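Local coordinates for aminopentol aminotransferase (Sphingopyxis macrogoltabida, PDB 6HBS), which uses pyridoxal 5'-phosphate to transfer the amino group of aminopentol, the hydrolysed form of fumonisin B1, to pyruvate, giving the 2-keto product and L-alanine, at residues T122-V127 / S267-S272; G224-V229 / S272-D277. All coordinates share one frame; numbering follows the deposited sequence. Where two conformers were deposited one is given.

Contact 1: residues T122-V127 / S267-S272; sequences TSTAMV and SALLGS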
loop_
_atom_site.group_PDB
_atom_site.type_symbol
_atom_site.label_atom_id
_atom_site.label_comp_id
_atom_site.label_asym_id
_atom_site.label_seq_id
_atom_site.Cartn_x
_atom_site.Cartn_y
_atom_site.Cartn_z
ATOM N N THR A 122 5.217 -7.725 5.513
ATOM C CA THR A 122 6.419 -8.587 5.545
ATOM C C THR A 122 7.685 -7.747 5.736
ATOM O O THR A 122 8.594 -8.162 6.460
ATOM C CB THR A 122 6.495 -9.497 4.319
ATOM O OG1 THR A 122 6.581 -8.694 3.135
ATOM C CG2 THR A 122 5.332 -10.463 4.245
ATOM N N SER A 123 7.741 -6.572 5.101
ATOM C CA SER A 123 8.851 -5.646 5.234
ATOM C C SER A 123 8.948 -5.123 6.671
ATOM O O SER A 123 10.043 -5.043 7.223
ATOM C CB SER A 123 8.734 -4.526 4.256
ATOM O OG SER A 123 9.112 -4.965 2.967
ATOM N N THR A 124 7.784 -4.808 7.271
ATOM C CA THR A 124 7.708 -4.376 8.655
ATOM C C THR A 124 8.236 -5.495 9.569
ATOM O O THR A 124 9.010 -5.212 10.509
ATOM C CB THR A 124 6.303 -3.909 9.062
ATOM O OG1 THR A 124 5.888 -2.831 8.210
ATOM C CG2 THR A 124 6.271 -3.435 10.499
ATOM N N ALA A 125 7.826 -6.750 9.309
ATOM C CA ALA A 125 8.286 -7.885 10.111
ATOM C C ALA A 125 9.818 -8.008 10.043
ATOM O O ALA A 125 10.475 -8.262 11.061
ATOM C CB ALA A 125 7.602 -9.158 9.650
ATOM N N MET A 126 10.375 -7.800 8.852
ATOM C CA MET A 126 11.844 -7.918 8.599
ATOM C C MET A 126 12.598 -6.873 9.442
ATOM O O MET A 126 13.546 -7.212 10.169
ATOM C CB MET A 126 12.149 -7.719 7.120
ATOM C CG MET A 126 13.622 -7.588 6.812
ATOM S SD MET A 126 13.869 -7.339 5.074
ATOM C CE MET A 126 13.589 -5.572 4.962
ATOM N N VAL A 127 12.157 -5.607 9.372
ATOM C CA VAL A 127 12.771 -4.512 10.102
ATOM C C VAL A 127 12.592 -4.703 11.618
ATOM O O VAL A 127 13.568 -4.559 12.377
ATOM C CB VAL A 127 12.250 -3.156 9.597
ATOM C CG1 VAL A 127 12.757 -2.006 10.457
ATOM C CG2 VAL A 127 12.628 -2.932 8.152
ATOM N N SER A 267 -3.885 -4.688 5.201
ATOM C CA SER A 267 -2.945 -5.791 5.569
ATOM C C SER A 267 -2.550 -5.573 7.019
ATOM O O SER A 267 -2.850 -4.514 7.602
ATOM C CB SER A 267 -1.740 -5.844 4.628
ATOM O OG SER A 267 -2.148 -6.074 3.277
ATOM N N ALA A 268 -1.943 -6.583 7.645
ATOM C CA ALA A 268 -1.686 -6.529 9.063
ATOM C C ALA A 268 -0.429 -7.308 9.417
ATOM O O ALA A 268 -0.156 -8.360 8.824
ATOM C CB ALA A 268 -2.836 -7.099 9.852
ATOM N N LEU A 269 0.245 -6.805 10.450
ATOM C CA LEU A 269 1.246 -7.538 11.230
ATOM C C LEU A 269 0.693 -7.842 12.628
ATOM O O LEU A 269 0.365 -6.925 13.377
ATOM C CB LEU A 269 2.525 -6.707 11.301
ATOM C CG LEU A 269 3.689 -7.405 12.026
ATOM C CD1 LEU A 269 4.028 -8.699 11.320
ATOM C CD2 LEU A 269 4.921 -6.512 12.086
ATOM N N LEU A 270 0.606 -9.126 12.984
ATOM C CA LEU A 270 0.161 -9.608 14.321
ATOM C C LEU A 270 1.389 -10.105 15.083
ATOM O O LEU A 270 2.236 -10.768 14.491
ATOM C CB LEU A 270 -0.870 -10.723 14.153
ATOM C CG LEU A 270 -2.335 -10.314 13.930
ATOM C CD1 LEU A 270 -3.007 -9.886 15.221
ATOM C CD2 LEU A 270 -2.436 -9.204 12.905
ATOM N N GLY A 271 1.520 -9.732 16.359
ATOM C CA GLY A 271 2.769 -10.010 17.051
ATOM C C GLY A 271 2.540 -10.319 18.508
ATOM O O GLY A 271 1.559 -9.856 19.070
ATOM N N SER A 272 3.419 -11.151 19.077
ATOM C CA SER A 272 3.380 -11.466 20.483
ATOM C C SER A 272 4.056 -10.339 21.276
ATOM O O SER A 272 4.815 -9.529 20.736
ATOM C CB SER A 272 4.019 -12.809 20.754
ATOM O OG SER A 272 5.414 -12.684 20.691
#

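Contact 2: residues G224-V229 / S272-D277; sequences GALLVV and SNKARD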
loop_
_atom_site.group_PDB
_atom_site.type_symbol
_atom_site.label_atom_id
_atom_site.label_comp_id
_atom_site.label_asym_id
_atom_site.label_seq_id
_atom_site.Cartn_x
_atom_site.Cartn_y
_atom_site.Cartn_z
ATOM N N GLY A 224 16.712 -16.962 19.944
ATOM C CA GLY A 224 16.066 -15.630 20.096
ATOM C C GLY A 224 15.560 -15.033 18.777
ATOM O O GLY A 224 14.927 -13.987 18.791
ATOM N N ALA A 225 15.821 -15.686 17.634
ATOM C CA ALA A 225 15.312 -15.227 16.334
ATOM C C ALA A 225 13.788 -15.304 16.349
ATOM O O ALA A 225 13.240 -16.159 17.017
ATOM C CB ALA A 225 15.843 -16.085 15.224
ATOM N N LEU A 226 13.126 -14.416 15.602
ATOM C CA LEU A 226 11.643 -14.442 15.525
ATOM C C LEU A 226 11.190 -15.356 14.399
ATOM O O LEU A 226 11.663 -15.224 13.269
ATOM C CB LEU A 226 11.112 -13.030 15.280
ATOM C CG LEU A 226 11.446 -11.993 16.343
ATOM C CD1 LEU A 226 10.679 -10.699 16.084
ATOM C CD2 LEU A 226 11.147 -12.502 17.726
ATOM N N LEU A 227 10.199 -16.203 14.710
ATOM C CA LEU A 227 9.489 -16.995 13.723
ATOM C C LEU A 227 8.346 -16.158 13.145
ATOM O O LEU A 227 7.466 -15.712 13.877
ATOM C CB LEU A 227 8.933 -18.285 14.332
ATOM C CG LEU A 227 8.210 -19.188 13.335
ATOM C CD1 LEU A 227 9.108 -19.525 12.158
ATOM C CD2 LEU A 227 7.692 -20.448 13.999
ATOM N N VAL A 228 8.392 -15.967 11.838
ATOM C CA VAL A 228 7.418 -15.173 11.116
ATOM C C VAL A 228 6.674 -16.093 10.144
ATOM O O VAL A 228 7.272 -16.626 9.204
ATOM C CB VAL A 228 8.090 -14.024 10.353
ATOM C CG1 VAL A 228 7.031 -13.138 9.715
ATOM C CG2 VAL A 228 9.042 -13.207 11.240
ATOM N N VAL A 229 5.359 -16.245 10.333
ATOM C CA VAL A 229 4.568 -16.983 9.349
ATOM C C VAL A 229 3.929 -15.969 8.405
ATOM O O VAL A 229 3.200 -15.093 8.854
ATOM C CB VAL A 229 3.531 -17.886 10.020
ATOM C CG1 VAL A 229 2.485 -18.372 9.038
ATOM C CG2 VAL A 229 4.196 -19.060 10.705
ATOM N N SER A 272 3.419 -11.151 19.077
ATOM C CA SER A 272 3.380 -11.466 20.483
ATOM C C SER A 272 4.056 -10.339 21.276
ATOM O O SER A 272 4.815 -9.529 20.736
ATOM C CB SER A 272 4.019 -12.809 20.754
ATOM O OG SER A 272 5.414 -12.684 20.691
ATOM N N ASN A 273 3.769 -10.297 22.574
ATOM C CA ASN A 273 4.334 -9.313 23.500
ATOM C C ASN A 273 5.864 -9.313 23.460
ATOM O O ASN A 273 6.471 -8.299 23.663
ATOM C CB ASN A 273 3.772 -9.519 24.908
ATOM C CG ASN A 273 2.420 -8.857 25.055
ATOM O OD1 ASN A 273 2.160 -7.846 24.402
ATOM N ND2 ASN A 273 1.542 -9.429 25.863
ATOM N N LYS A 274 6.484 -10.449 23.143
ATOM C CA LYS A 274 7.951 -10.527 23.083
ATOM C C LYS A 274 8.502 -9.442 22.140
ATOM O O LYS A 274 9.573 -8.863 22.407
ATOM C CB LYS A 274 8.325 -11.945 22.641
ATOM C CG LYS A 274 9.748 -12.146 22.153
ATOM C CD LYS A 274 10.202 -13.584 22.258
ATOM C CE LYS A 274 9.899 -14.367 21.005
ATOM N NZ LYS A 274 9.997 -15.835 21.219
ATOM N N ALA A 275 7.776 -9.170 21.041
ATOM C CA ALA A 275 8.229 -8.288 19.955
ATOM C C ALA A 275 7.690 -6.856 20.069
ATOM O O ALA A 275 7.950 -6.058 19.168
ATOM C CB ALA A 275 7.799 -8.868 18.628
ATOM N N ARG A 276 6.946 -6.542 21.131
ATOM C CA ARG A 276 6.192 -5.294 21.236
ATOM C C ARG A 276 7.146 -4.093 21.264
ATOM O O ARG A 276 6.903 -3.085 20.563
ATOM C CB ARG A 276 5.277 -5.316 22.465
ATOM C CG ARG A 276 4.346 -4.112 22.560
ATOM C CD ARG A 276 3.553 -4.063 23.851
ATOM N NE ARG A 276 2.518 -5.075 23.909
ATOM C CZ ARG A 276 1.260 -4.892 23.523
ATOM N NH1 ARG A 276 0.885 -3.711 23.039
ATOM N NH2 ARG A 276 0.405 -5.904 23.580
ATOM N N ASP A 277 8.244 -4.185 22.032
ATOM C CA ASP A 277 9.158 -3.039 22.166
ATOM C C ASP A 277 9.788 -2.688 20.825
ATOM O O ASP A 277 9.940 -1.508 20.523
ATOM C CB ASP A 277 10.297 -3.261 23.169
ATOM C CG ASP A 277 9.854 -3.148 24.615
ATOM O OD1 ASP A 277 8.812 -2.523 24.875
ATOM O OD2 ASP A 277 10.553 -3.709 25.471
HETATM O O HOH W 1 12.171 -16.818 19.394
#

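Contact 1: residues T122-V127 / S267-S272
Leu-269, on strand 267-271, meets residues 122-127 through its two terminal methyls, CD1 and CD2, which part between adjacent helix residues. CD2 of Leu-269 lies 3.7 Å from CG2 of Thr-124, the two side chains running obliquely to one another, and CD1 of Leu-269 lies 4.0 Å from CB of Ala-125. CD2 of Leu-269 also comes within 4.0 Å of the backbone N of Ala-125, close to the helix main chain; the CA atoms of Ala-125 and Leu-269, 7.1 Å apart, are the nearest pair across the two segments. In Leu-269 the CG carbon stands trans to the amide nitrogen (chi1 -177°), carrying the fork out from the strand to the helix.

No polar bond crosses between the two segments. Thr-124 has chi1 -58°, which turns its methyl to the leucine and sets OG1 beside its own backbone N, where it hydrogen-bonds to the carbonyl O of Asp-120 one helical turn earlier. All three touching residues are buried, so burial of methyl groups probably contributes, together with the contacts of Ala-125 to Leu-253 and Phe-193, to seating this helix on the sheet of the class-III aminotransferase fold.

Contact 2: residues G224-V229 / S272-D277
Lys-274 and Ala-275 receive the side chain of Leu-226, one on each of its two methyls. After strand 267-271, the carbonyl O of Ser-272 accepts the N-H of Ala-275 (N to O 3.0 Å) as the chain turns into a 3-10 segment. OD1 of Asn-273 takes both NE (2.8 Å) and NH2 (2.7 Å) of Arg-276, a side-on grip on one oxygen that lies 5° from the guanidinium plane. The NH2 donor is in the carbonyl plane of Asn-273, while NE is tilted 28° from it.

Lys-274 runs alongside Leu-226 but the other way, its CE 4.0 Å from CD2 of Leu-226. A bend at chi3 (90°) helps carry NZ to a water 3.0 Å away, which donates to the O of Ala-225; NZ also forms a salt bridge with Asp-252. Ala-275 adds a looser apolar contact, its CB 4.3 Å from CD1 of Leu-226. Arg-276, opening helix 276-281, gives NH2 also to the O of Arg-16 of the second subunit. This turn packs on the start of parallel strand 226-230 in the class-III aminotransferase fold, with Leu-128 and His-132 of helix 118-133 also against Leu-226, and Arg-217 of helix 210-223 touching Lys-274.

The centres of contacts 1 and 2 are 9 Å apart, and the two join directly where CB of Ala-125 meets CG1 of Val-228 at 4.0 Å. Along the chain their segments alternate: 122-127, 224-229, 267-272, then 272-277, with Ser-272 common to both contacts. Strands 226-230 and 267-271 belong to the same seven-stranded mixed sheet, separated in it by strand 253-256, while helix 276-281 is the next helix after strand 267-271, reached through the 3-10 turn 273-275. Helix 118-133 thus packs on the sheet and, through Leu-128, also meets Ala-275 of contact 2. Together the contacts put helix 118-133 and the turn into helix 276-281 against one sheet of the cofactor-binding fold, although both lie away from the annotated sites.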